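Local coordinates for leucine aminopeptidase 1 (Caenorhabditis elegans, PDB 2HC9), which releases N-terminal amino acids, preferably leucine, from peptides as a two-zinc aminopeptidase of the M17 family and probably serves in digestion, at residues 76-81 and 90-95; 83-88 and 397-402; 188-193 and 230-235; 194-199 and 234-239. The protein carries 1 engineered substitution. All coordinates share one frame; numbering follows the deposited sequence. Where two conformers were deposited one is given.

Contacts 1 and 2 lie on one side of the chain's centre, contacts 3 and 4 on the other, the centres of the two pairs about 30 to 37 Å apart. Contact 1 joins strand 72-77 to helix 90-97. The loop between them supplies half of contact 2, so the two cross along the chain; their centres are about 12 Å apart and they touch. Contacts 3 and 4, centres about 11 Å apart, pack helix 186-199 on strand 232-238 and are nested within the excursion closed by contact 2; contacts 2, 3 and 4 reach one mixed sheet. Contact 2 ties the N-terminal domain to the catalytic domain, beside contact 1, which packs the N-terminal domain internally.

Contact 1: residues 76-81 and 90-95; sequences TVPDAS and AHSIYK
Val77 and Ser92 bring the two backbones closest, their CA atoms 6.1 Å apart, where the end of strand 72-77 passes the first turns of helix 90-97. After Val77 the chain leaves the strand, and by Asp79 it has moved off, so the helix meets just two consecutive residues. Within the helix, Lys95 N donates to His91 O at 2.9 Å.

The apolar half of the contact is Val77 against Ile93. One methyl does the touching: Val77 CG2 lies 3.6 Å from Ile93 CG1, with the CD1 end of the isoleucine slightly farther off. Ile93 holds CG1 beside its backbone N (chi1 -64°), which swings the longer branch toward the valine, and the two side chains run obliquely past one another. Pro78 makes the second half. CG and CD of its ring rest against the side chain of Ser92, CD being 3.7 Å from Ser92 CB and, in the serine conformer given, 3.5 Å from Ser92 OG. This is van der Waals packing of ring carbons on a hydroxymethyl group, and it lies nearer the surface than the buried valine and isoleucine.

Val77 and Ile93 both also pack on Val23 of strand 18-25, the neighbour of strand 72-77 in the N-terminal sheet, while helix 120-128 adds His123 and Ile127 against Ile93. Ile93 thus packs helix 90-97 on both the sheet and helix 120-128.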
loop_
_atom_site.group_PDB
_atom_site.type_symbol
_atom_site.label_atom_id
_atom_site.label_comp_id
_atom_site.label_asym_id
_atom_site.label_seq_id
_atom_site.Cartn_x
_atom_site.Cartn_y
_atom_site.Cartn_z
ATOM N N THR A 76 -21.662 39.050 -5.124
ATOM C CA THR A 76 -21.813 39.564 -3.779
ATOM C C THR A 76 -20.793 38.909 -2.842
ATOM O O THR A 76 -20.731 37.678 -2.728
ATOM C CB THR A 76 -23.262 39.363 -3.267
ATOM O OG1 THR A 76 -24.177 39.997 -4.177
ATOM C CG2 THR A 76 -23.435 39.960 -1.873
ATOM N N VAL A 77 -20.011 39.746 -2.178
ATOM C CA VAL A 77 -18.968 39.315 -1.251
ATOM C C VAL A 77 -19.557 39.402 0.161
ATOM O O VAL A 77 -20.218 40.383 0.490
ATOM C CB VAL A 77 -17.742 40.291 -1.359
ATOM C CG1 VAL A 77 -16.588 39.882 -0.405
ATOM C CG2 VAL A 77 -17.239 40.325 -2.802
ATOM N N PRO A 78 -19.309 38.387 1.013
ATOM C CA PRO A 78 -19.834 38.501 2.381
ATOM C C PRO A 78 -19.193 39.628 3.183
ATOM O O PRO A 78 -18.021 39.980 2.969
ATOM C CB PRO A 78 -19.551 37.133 3.009
ATOM C CG PRO A 78 -18.611 36.432 2.112
ATOM C CD PRO A 78 -18.573 37.129 0.775
ATOM N N ASP A 79 -19.979 40.197 4.094
ATOM C CA ASP A 79 -19.492 41.214 5.005
ATOM C C ASP A 79 -18.786 40.632 6.234
ATOM O O ASP A 79 -17.763 41.157 6.672
ATOM C CB ASP A 79 -20.649 42.103 5.437
ATOM C CG ASP A 79 -20.973 43.153 4.395
ATOM O OD1 ASP A 79 -20.160 44.076 4.200
ATOM O OD2 ASP A 79 -22.035 43.040 3.778
ATOM N N ALA A 80 -19.330 39.540 6.757
ATOM C CA ALA A 80 -18.795 38.890 7.971
ATOM C C ALA A 80 -17.527 38.098 7.679
ATOM O O ALA A 80 -17.376 37.551 6.597
ATOM C CB ALA A 80 -19.836 37.963 8.563
ATOM N N SER A 81 -16.623 38.012 8.653
ATOM C CA SER A 81 -15.465 37.131 8.516
ATOM C C SER A 81 -14.985 36.667 9.882
ATOM O O SER A 81 -15.129 37.383 10.881
ATOM C CB SER A 81 -14.301 37.812 7.760
ATOM O OG SER A 81 -13.903 38.967 8.462
ATOM N N ALA A 90 -11.542 38.333 0.274
ATOM C CA ALA A 90 -11.162 38.397 -1.144
ATOM C C ALA A 90 -11.253 37.044 -1.810
ATOM O O ALA A 90 -11.607 36.963 -2.981
ATOM C CB ALA A 90 -9.782 39.000 -1.311
ATOM N N HIS A 91 -10.978 35.961 -1.062
ATOM C CA HIS A 91 -11.143 34.614 -1.630
ATOM C C HIS A 91 -12.523 34.322 -2.193
ATOM O O HIS A 91 -12.630 33.534 -3.133
ATOM C CB HIS A 91 -10.724 33.527 -0.641
ATOM C CG HIS A 91 -9.325 33.692 -0.172
ATOM N ND1 HIS A 91 -8.982 34.615 0.790
ATOM C CD2 HIS A 91 -8.167 33.122 -0.583
ATOM C CE1 HIS A 91 -7.680 34.573 0.989
ATOM N NE2 HIS A 91 -7.161 33.682 0.170
ATOM N N SER A 92 -13.562 34.944 -1.623
ATOM C CA SER A 92 -14.933 34.782 -2.110
ATOM C C SER A 92 -15.095 35.300 -3.533
ATOM O O SER A 92 -15.864 34.747 -4.320
ATOM C CB SER A 92 -15.938 35.508 -1.201
ATOM O OG SER A 92 -15.967 34.949 0.099
ATOM N N ILE A 93 -14.395 36.392 -3.852
ATOM C CA ILE A 93 -14.407 36.899 -5.254
ATOM C C ILE A 93 -13.825 35.846 -6.189
ATOM O O ILE A 93 -14.440 35.469 -7.168
ATOM C CB ILE A 93 -13.614 38.209 -5.412
ATOM C CG1 ILE A 93 -14.288 39.318 -4.576
ATOM C CG2 ILE A 93 -13.507 38.602 -6.921
ATOM C CD1 ILE A 93 -13.451 40.585 -4.484
ATOM N N TYR A 94 -12.649 35.339 -5.849
ATOM C CA TYR A 94 -12.043 34.305 -6.678
ATOM C C TYR A 94 -12.963 33.101 -6.843
ATOM O O TYR A 94 -13.140 32.608 -7.951
ATOM C CB TYR A 94 -10.716 33.860 -6.092
ATOM C CG TYR A 94 -9.944 32.901 -6.989
ATOM C CD1 TYR A 94 -9.074 33.386 -7.965
ATOM C CD2 TYR A 94 -10.086 31.518 -6.859
ATOM C CE1 TYR A 94 -8.324 32.517 -8.764
ATOM C CE2 TYR A 94 -9.365 30.624 -7.683
ATOM C CZ TYR A 94 -8.479 31.131 -8.619
ATOM O OH TYR A 94 -7.741 30.266 -9.413
ATOM N N LYS A 95 -13.553 32.633 -5.744
ATOM C CA LYS A 95 -14.446 31.465 -5.806
ATOM C C LYS A 95 -15.605 31.633 -6.802
ATOM O O LYS A 95 -15.966 30.700 -7.530
ATOM C CB LYS A 95 -15.010 31.175 -4.404
ATOM C CG LYS A 95 -15.932 29.962 -4.357
ATOM C CD LYS A 95 -16.477 29.686 -2.984
ATOM C CE LYS A 95 -17.473 30.756 -2.559
ATOM N NZ LYS A 95 -16.885 31.587 -1.469
#

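Contact 2: residues 83-88 and 397-402; sequences RGNTPT and GDLVAP
Thr86 and Leu399 form a buried, mainly apolar contact between domains: the loop joining strand 72-77 to helix 90-97 in the N-terminal domain meets the chain leading from helix 383-396 into strand 400-402 of the catalytic domain. Leu399 carries it with its two methyls. CD2 reaches both the backbone and the side chain of Thr86, lying 3.8 Å from Thr86 N and 3.8 Å from Thr86 CB, and the side chains cross at about a right angle. The other methyl, CD1, approaches Asn85 OD1 more loosely at 4.1 Å.

Thr86 places OG1 anti to its own backbone N (chi1 168°), which turns CG2 to the leucine and the hydroxyl along the loop. There OG1 accepts from Thr88 N at 3.1 Å, closing an ST turn, and from Thr88 OG1 at 2.8 Å; it also bonds Lys394 O of helix 383-396. With a valine at this position, the ST turn would probably lose its acceptor and Lys394 O its hydroxyl partner. Asn85 OD1 stands 2.6 Å from Thr86 N, a short, strained approach of doubtful strength, while Asn85 ND2 bonds Asp408 of a neighbouring subunit, whose Leu409 packs on Leu399.

The chemistry is thus divided: polar atoms fix the loop's shape and its links to helix 383-396 and the second subunit, and Leu399 supplies the apolar contact to the loop.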
loop_
_atom_site.group_PDB
_atom_site.type_symbol
_atom_site.label_atom_id
_atom_site.label_comp_id
_atom_site.label_asym_id
_atom_site.label_seq_id
_atom_site.Cartn_x
_atom_site.Cartn_y
_atom_site.Cartn_z
ATOM N N ARG A 83 -11.955 35.421 12.604
ATOM C CA ARG A 83 -10.676 36.019 12.933
ATOM C C ARG A 83 -9.497 35.406 12.178
ATOM O O ARG A 83 -8.536 36.110 11.909
ATOM C CB ARG A 83 -10.438 36.067 14.447
ATOM C CG ARG A 83 -10.345 34.707 15.112
ATOM C CD ARG A 83 -10.281 34.861 16.639
ATOM N NE ARG A 83 -9.678 33.681 17.258
ATOM C CZ ARG A 83 -8.368 33.488 17.405
ATOM N NH1 ARG A 83 -7.925 32.376 17.974
ATOM N NH2 ARG A 83 -7.500 34.394 16.982
ATOM N N GLY A 84 -9.590 34.132 11.782
ATOM C CA GLY A 84 -8.515 33.475 10.998
ATOM C C GLY A 84 -8.530 33.819 9.505
ATOM O O GLY A 84 -7.541 33.579 8.788
ATOM N N ASN A 85 -9.630 34.427 9.055
ATOM C CA ASN A 85 -9.816 34.808 7.654
ATOM C C ASN A 85 -9.252 36.219 7.438
ATOM O O ASN A 85 -8.787 36.852 8.374
ATOM C CB ASN A 85 -11.314 34.771 7.344
ATOM C CG ASN A 85 -11.630 34.759 5.837
ATOM O OD1 ASN A 85 -10.741 34.892 4.975
ATOM N ND2 ASN A 85 -12.917 34.616 5.527
ATOM N N THR A 86 -9.277 36.705 6.203
ATOM C CA THR A 86 -9.109 38.140 5.951
ATOM C C THR A 86 -10.483 38.821 6.004
ATOM O O THR A 86 -11.468 38.305 5.439
ATOM C CB THR A 86 -8.416 38.389 4.569
ATOM O OG1 THR A 86 -8.514 39.782 4.219
ATOM C CG2 THR A 86 -9.069 37.520 3.462
ATOM N N PRO A 87 -10.560 40.000 6.648
ATOM C CA PRO A 87 -11.847 40.709 6.645
ATOM C C PRO A 87 -12.242 41.239 5.260
ATOM O O PRO A 87 -13.394 41.617 5.045
ATOM C CB PRO A 87 -11.623 41.872 7.610
ATOM C CG PRO A 87 -10.147 42.111 7.601
ATOM C CD PRO A 87 -9.503 40.748 7.355
ATOM N N THR A 88 -11.299 41.219 4.321
ATOM C CA THR A 88 -11.614 41.555 2.914
ATOM C C THR A 88 -12.489 40.505 2.251
ATOM O O THR A 88 -13.162 40.797 1.258
ATOM C CB THR A 88 -10.339 41.698 2.060
ATOM O OG1 THR A 88 -9.780 40.397 1.838
ATOM C CG2 THR A 88 -9.289 42.590 2.725
ATOM N N GLY A 397 -4.914 39.667 1.196
ATOM C CA GLY A 397 -5.552 38.416 0.764
ATOM C C GLY A 397 -4.647 37.208 0.512
ATOM O O GLY A 397 -5.156 36.112 0.262
ATOM N N ASP A 398 -3.323 37.389 0.610
ATOM C CA ASP A 398 -2.366 36.272 0.542
ATOM C C ASP A 398 -2.168 35.851 2.016
ATOM O O ASP A 398 -1.261 36.324 2.685
ATOM C CB ASP A 398 -1.021 36.737 -0.049
ATOM C CG ASP A 398 -1.034 36.865 -1.579
ATOM O OD1 ASP A 398 -2.078 36.588 -2.237
ATOM O OD2 ASP A 398 0.014 37.261 -2.126
ATOM N N LEU A 399 -3.066 35.020 2.521
ATOM C CA LEU A 399 -3.130 34.727 3.970
ATOM C C LEU A 399 -1.886 34.041 4.486
ATOM O O LEU A 399 -1.231 33.285 3.752
ATOM C CB LEU A 399 -4.361 33.874 4.281
ATOM C CG LEU A 399 -5.696 34.607 4.062
ATOM C CD1 LEU A 399 -6.875 33.642 4.188
ATOM C CD2 LEU A 399 -5.821 35.700 5.120
ATOM N N VAL A 400 -1.549 34.329 5.745
ATOM C CA VAL A 400 -0.364 33.737 6.394
ATOM C C VAL A 400 -0.778 33.306 7.813
ATOM O O VAL A 400 -1.502 34.056 8.510
ATOM C CB VAL A 400 0.788 34.746 6.483
ATOM C CG1 VAL A 400 1.997 34.129 7.193
ATOM C CG2 VAL A 400 1.199 35.250 5.078
ATOM N N ALA A 401 -0.350 32.104 8.205
ATOM C CA ALA A 401 -0.558 31.581 9.556
ATOM C C ALA A 401 0.808 31.264 10.157
ATOM O O ALA A 401 1.776 30.944 9.429
ATOM C CB ALA A 401 -1.444 30.280 9.504
ATOM N N PRO A 402 0.924 31.356 11.488
ATOM C CA PRO A 402 2.226 31.115 12.075
ATOM C C PRO A 402 2.529 29.641 12.338
ATOM O O PRO A 402 1.630 28.854 12.659
ATOM C CB PRO A 402 2.135 31.863 13.429
ATOM C CG PRO A 402 0.727 31.815 13.788
ATOM C CD PRO A 402 -0.076 31.747 12.507
#

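Contact 3: residues 188-193 and 230-235; sequences ALVDEA and PPAFVV
Val190 meets Ala232 at the tight end of this contact, where helix 186-199 lies over strand 232-238. Val190 CG2 presses on Ala232 CB at 3.4 Å, closer than carbon atoms usually stand. The same methyl is 4.0 Å from Val234 CG2, a more ordinary distance, so CG2 bridges two residues that face the helix from alternate positions of the strand. CG1 of Val190 lies anti to the backbone N (chi1 169°), which leaves CG2 beside that N; CG1 also comes within 4.1 Å of Val234 CG2. The two valines pass each other obliquely.

One turn on, Ala193 points its CB at the other branch of Val234, 3.9 Å from CG1. The strand valine is therefore split between two helix residues, one methyl to each, and the small side chains of Ala193 and Ala232 present single methyls to the valines. The axes of the two segments are 9.5 Å apart and nearly parallel, at 6°. This is helix-on-sheet packing in the alpha/beta catalytic domain: strand 232-238 lies between strands 203-208 and 297-307 and is antiparallel to both. Val206 and Ile304 from those flanking strands also touch Val190, and Phe233, directed to the other face of the sheet, meets Tyr347 edge to face.

Away from the strand the helix is more open. A bound glycerol, probably from the crystallisation liquor, lies about 4 Å from the side chain of Val190. The exposed Asp191 hydrogen-bonds glycerol, whereas the partly exposed Glu192 forms a salt bridge with Arg175.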
loop_
_atom_site.group_PDB
_atom_site.type_symbol
_atom_site.label_atom_id
_atom_site.label_comp_id
_atom_site.label_asym_id
_atom_site.label_seq_id
_atom_site.Cartn_x
_atom_site.Cartn_y
_atom_site.Cartn_z
ATOM N N ALA A 188 15.175 28.740 -18.994
ATOM C CA ALA A 188 14.078 29.656 -19.304
ATOM C C ALA A 188 13.724 30.505 -18.082
ATOM O O ALA A 188 13.438 31.687 -18.219
ATOM C CB ALA A 188 12.868 28.888 -19.762
ATOM N N LEU A 189 13.735 29.907 -16.890
ATOM C CA LEU A 189 13.451 30.703 -15.684
ATOM C C LEU A 189 14.576 31.717 -15.352
ATOM O O LEU A 189 14.291 32.854 -14.930
ATOM C CB LEU A 189 13.110 29.803 -14.468
ATOM C CG LEU A 189 12.717 30.540 -13.163
ATOM C CD1 LEU A 189 11.550 31.536 -13.404
ATOM C CD2 LEU A 189 12.326 29.526 -12.053
ATOM N N VAL A 190 15.838 31.332 -15.560
ATOM C CA VAL A 190 16.932 32.319 -15.496
ATOM C C VAL A 190 16.622 33.485 -16.457
ATOM O O VAL A 190 16.694 34.665 -16.064
ATOM C CB VAL A 190 18.305 31.690 -15.844
ATOM C CG1 VAL A 190 19.393 32.789 -16.042
ATOM C CG2 VAL A 190 18.748 30.704 -14.743
ATOM N N ASP A 191 16.231 33.173 -17.689
ATOM C CA ASP A 191 15.945 34.236 -18.677
ATOM C C ASP A 191 14.811 35.153 -18.236
ATOM O O ASP A 191 14.901 36.378 -18.388
ATOM C CB ASP A 191 15.647 33.634 -20.056
ATOM C CG ASP A 191 16.879 33.041 -20.712
ATOM O OD1 ASP A 191 17.996 33.303 -20.241
ATOM O OD2 ASP A 191 16.723 32.281 -21.679
ATOM N N GLU A 192 13.754 34.563 -17.673
ATOM C CA GLU A 192 12.637 35.321 -17.113
ATOM C C GLU A 192 13.089 36.262 -15.993
ATOM O O GLU A 192 12.656 37.399 -15.934
ATOM C CB GLU A 192 11.507 34.385 -16.628
ATOM C CG GLU A 192 10.836 33.572 -17.762
ATOM C CD GLU A 192 9.664 34.265 -18.436
ATOM O OE1 GLU A 192 9.399 35.445 -18.144
ATOM O OE2 GLU A 192 8.991 33.615 -19.271
ATOM N N ALA A 193 13.956 35.784 -15.100
ATOM C CA ALA A 193 14.426 36.611 -13.989
ATOM C C ALA A 193 15.302 37.740 -14.532
ATOM O O ALA A 193 15.224 38.913 -14.089
ATOM C CB ALA A 193 15.247 35.740 -13.012
ATOM N N PRO A 230 21.178 23.189 -16.717
ATOM C CA PRO A 230 21.927 23.279 -15.458
ATOM C C PRO A 230 21.308 24.123 -14.340
ATOM O O PRO A 230 20.446 24.986 -14.590
ATOM C CB PRO A 230 23.277 23.861 -15.881
ATOM C CG PRO A 230 23.032 24.531 -17.152
ATOM C CD PRO A 230 21.846 23.903 -17.819
ATOM N N PRO A 231 21.746 23.862 -13.095
ATOM C CA PRO A 231 21.266 24.657 -11.973
ATOM C C PRO A 231 21.784 26.110 -12.094
ATOM O O PRO A 231 22.801 26.344 -12.756
ATOM C CB PRO A 231 21.897 23.940 -10.738
ATOM C CG PRO A 231 23.142 23.248 -11.298
ATOM C CD PRO A 231 22.691 22.794 -12.679
ATOM N N ALA A 232 21.105 27.059 -11.452
ATOM C CA ALA A 232 21.548 28.457 -11.441
ATOM C C ALA A 232 21.124 29.110 -10.162
ATOM O O ALA A 232 20.125 28.725 -9.542
ATOM C CB ALA A 232 20.951 29.238 -12.632
ATOM N N PHE A 233 21.889 30.120 -9.778
ATOM C CA PHE A 233 21.503 31.040 -8.732
ATOM C C PHE A 233 21.514 32.450 -9.346
ATOM O O PHE A 233 22.519 32.872 -9.939
ATOM C CB PHE A 233 22.542 30.958 -7.621
ATOM C CG PHE A 233 22.253 31.843 -6.427
ATOM C CD1 PHE A 233 21.117 31.641 -5.638
ATOM C CD2 PHE A 233 23.149 32.832 -6.065
ATOM C CE1 PHE A 233 20.873 32.398 -4.495
ATOM C CE2 PHE A 233 22.924 33.609 -4.928
ATOM C CZ PHE A 233 21.781 33.413 -4.143
ATOM N N VAL A 234 20.384 33.135 -9.246
ATOM C CA VAL A 234 20.247 34.469 -9.846
ATOM C C VAL A 234 19.977 35.469 -8.745
ATOM O O VAL A 234 19.067 35.270 -7.926
ATOM C CB VAL A 234 19.071 34.497 -10.848
ATOM C CG1 VAL A 234 18.814 35.942 -11.377
ATOM C CG2 VAL A 234 19.349 33.513 -12.006
ATOM N N VAL A 235 20.735 36.565 -8.739
ATOM C CA VAL A 235 20.494 37.645 -7.770
ATOM C C VAL A 235 20.136 38.903 -8.568
ATOM O O VAL A 235 20.902 39.289 -9.451
ATOM C CB VAL A 235 21.757 37.933 -6.918
ATOM C CG1 VAL A 235 21.457 39.010 -5.852
ATOM C CG2 VAL A 235 22.249 36.640 -6.248
#

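Contact 4: residues 194-199 and 234-239; sequences VKVGNA and VVLSHE
Leu236 sets CG beside its backbone N (chi1 -48°) and extends one methyl anti to CA (chi2 -179°), which spreads both branches over the backbone of the helix at Gly197. CD2 lies 3.8 Å from Gly197 CA, and CD1 is 3.8 Å from Gly197 N. The closest approach of the leucine to the helix segment is thus to main-chain atoms of Gly197. A CB on Gly197 would point toward the strand and collide with CD2, so the glycine is what lets the backbones come this near, with the CA atoms of Gly197 and Leu236 5.7 Å apart.

Val196 adds a more distant touch from the side. Its CG1 branch, anti to its own backbone N, stands 4.2 Å from Leu236 CD1, and the two side chains cross at about a right angle. Here the last turns of helix 186-199 lie on strand 232-238 of the mixed sheet in the catalytic domain, a helix packed on the face of an alpha/beta sheet. Leu283 of helix 277-290 touches both Val196 and Leu236, and Ile204 of the adjoining strand 203-208 also packs on the leucine.

Asn198, whose side chain starts away from strand 232-238, keeps the helical bond from its N to Val194 O at 2.8 Å. In the conformer given, Asn198 ND2 also reaches Val194 O at 3.2 Å, from the opposite face of the carbonyl plane, but this second bond is doubtful because the side chain has an alternative position.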
loop_
_atom_site.group_PDB
_atom_site.type_symbol
_atom_site.label_atom_id
_atom_site.label_comp_id
_atom_site.label_asym_id
_atom_site.label_seq_id
_atom_site.Cartn_x
_atom_site.Cartn_y
_atom_site.Cartn_z
ATOM N N VAL A 194 16.142 37.392 -15.495
ATOM C CA VAL A 194 17.032 38.398 -16.105
ATOM C C VAL A 194 16.244 39.516 -16.831
ATOM O O VAL A 194 16.621 40.694 -16.771
ATOM C CB VAL A 194 18.114 37.757 -17.001
ATOM C CG1 VAL A 194 18.914 38.849 -17.794
ATOM C CG2 VAL A 194 19.070 36.935 -16.141
ATOM N N LYS A 195 15.134 39.154 -17.470
ATOM C CA LYS A 195 14.247 40.161 -18.067
ATOM C C LYS A 195 13.741 41.171 -17.041
ATOM O O LYS A 195 13.770 42.368 -17.286
ATOM C CB LYS A 195 13.054 39.484 -18.750
ATOM C CG LYS A 195 13.402 38.898 -20.088
ATOM C CD LYS A 195 12.152 38.298 -20.770
ATOM C CE LYS A 195 11.305 39.402 -21.389
ATOM N NZ LYS A 195 10.057 38.876 -22.018
ATOM N N VAL A 196 13.278 40.680 -15.893
ATOM C CA VAL A 196 12.850 41.554 -14.800
ATOM C C VAL A 196 14.056 42.358 -14.260
ATOM O O VAL A 196 13.939 43.562 -13.994
ATOM C CB VAL A 196 12.173 40.739 -13.645
ATOM C CG1 VAL A 196 11.965 41.623 -12.394
ATOM C CG2 VAL A 196 10.856 40.107 -14.127
ATOM N N GLY A 197 15.203 41.691 -14.127
ATOM C CA GLY A 197 16.464 42.361 -13.754
ATOM C C GLY A 197 16.758 43.566 -14.652
ATOM O O GLY A 197 17.116 44.646 -14.158
ATOM N N ASN A 198 16.610 43.375 -15.960
ATOM C CA ASN A 198 16.875 44.452 -16.916
ATOM C C ASN A 198 15.835 45.571 -16.782
ATOM O O ASN A 198 16.202 46.753 -16.717
ATOM C CB ASN A 198 16.949 43.917 -18.357
ATOM C CG ASN A 198 18.367 43.499 -18.765
ATOM O OD1 ASN A 198 19.164 44.325 -19.206
ATOM N ND2 ASN A 198 18.672 42.212 -18.643
ATOM N N ALA A 199 14.557 45.198 -16.725
ATOM C CA ALA A 199 13.446 46.171 -16.638
ATOM C C ALA A 199 13.542 47.039 -15.395
ATOM O O ALA A 199 13.185 48.223 -15.416
ATOM C CB ALA A 199 12.085 45.460 -16.676
ATOM N N VAL A 234 20.384 33.135 -9.246
ATOM C CA VAL A 234 20.247 34.469 -9.846
ATOM C C VAL A 234 19.977 35.469 -8.745
ATOM O O VAL A 234 19.067 35.270 -7.926
ATOM C CB VAL A 234 19.071 34.497 -10.848
ATOM C CG1 VAL A 234 18.814 35.942 -11.377
ATOM C CG2 VAL A 234 19.349 33.513 -12.006
ATOM N N VAL A 235 20.735 36.565 -8.739
ATOM C CA VAL A 235 20.494 37.645 -7.770
ATOM C C VAL A 235 20.136 38.903 -8.568
ATOM O O VAL A 235 20.902 39.289 -9.451
ATOM C CB VAL A 235 21.757 37.933 -6.918
ATOM C CG1 VAL A 235 21.457 39.010 -5.852
ATOM C CG2 VAL A 235 22.249 36.640 -6.248
ATOM N N LEU A 236 19.008 39.525 -8.242
ATOM C CA LEU A 236 18.719 40.887 -8.720
ATOM C C LEU A 236 18.863 41.795 -7.520
ATOM O O LEU A 236 18.180 41.595 -6.515
ATOM C CB LEU A 236 17.284 40.983 -9.243
ATOM C CG LEU A 236 16.871 39.851 -10.201
ATOM C CD1 LEU A 236 15.434 40.093 -10.664
ATOM C CD2 LEU A 236 17.857 39.753 -11.397
ATOM N N SER A 237 19.735 42.799 -7.626
ATOM C CA SER A 237 19.950 43.723 -6.500
ATOM C C SER A 237 19.547 45.151 -6.839
ATOM O O SER A 237 19.924 45.676 -7.907
ATOM C CB SER A 237 21.411 43.685 -6.048
ATOM O OG SER A 237 21.730 42.389 -5.526
ATOM N N HIS A 238 18.769 45.732 -5.917
ATOM C CA HIS A 238 18.303 47.128 -5.941
ATOM C C HIS A 238 18.989 47.799 -4.752
ATOM O O HIS A 238 18.507 47.746 -3.615
ATOM C CB HIS A 238 16.778 47.146 -5.782
ATOM C CG HIS A 238 16.171 48.519 -5.662
ATOM N ND1 HIS A 238 15.965 49.344 -6.751
ATOM C CD2 HIS A 238 15.690 49.190 -4.583
ATOM C CE1 HIS A 238 15.383 50.466 -6.350
ATOM N NE2 HIS A 238 15.191 50.393 -5.042
ATOM N N GLU A 239 20.154 48.380 -5.017
ATOM C CA GLU A 239 21.005 48.888 -3.944
ATOM C C GLU A 239 20.766 50.366 -3.698
ATOM O O GLU A 239 20.818 51.185 -4.625
ATOM C CB GLU A 239 22.473 48.566 -4.237
ATOM C CG GLU A 239 22.662 47.041 -4.312
ATOM C CD GLU A 239 24.092 46.579 -4.520
ATOM O OE1 GLU A 239 24.769 47.060 -5.455
ATOM O OE2 GLU A 239 24.516 45.682 -3.759
#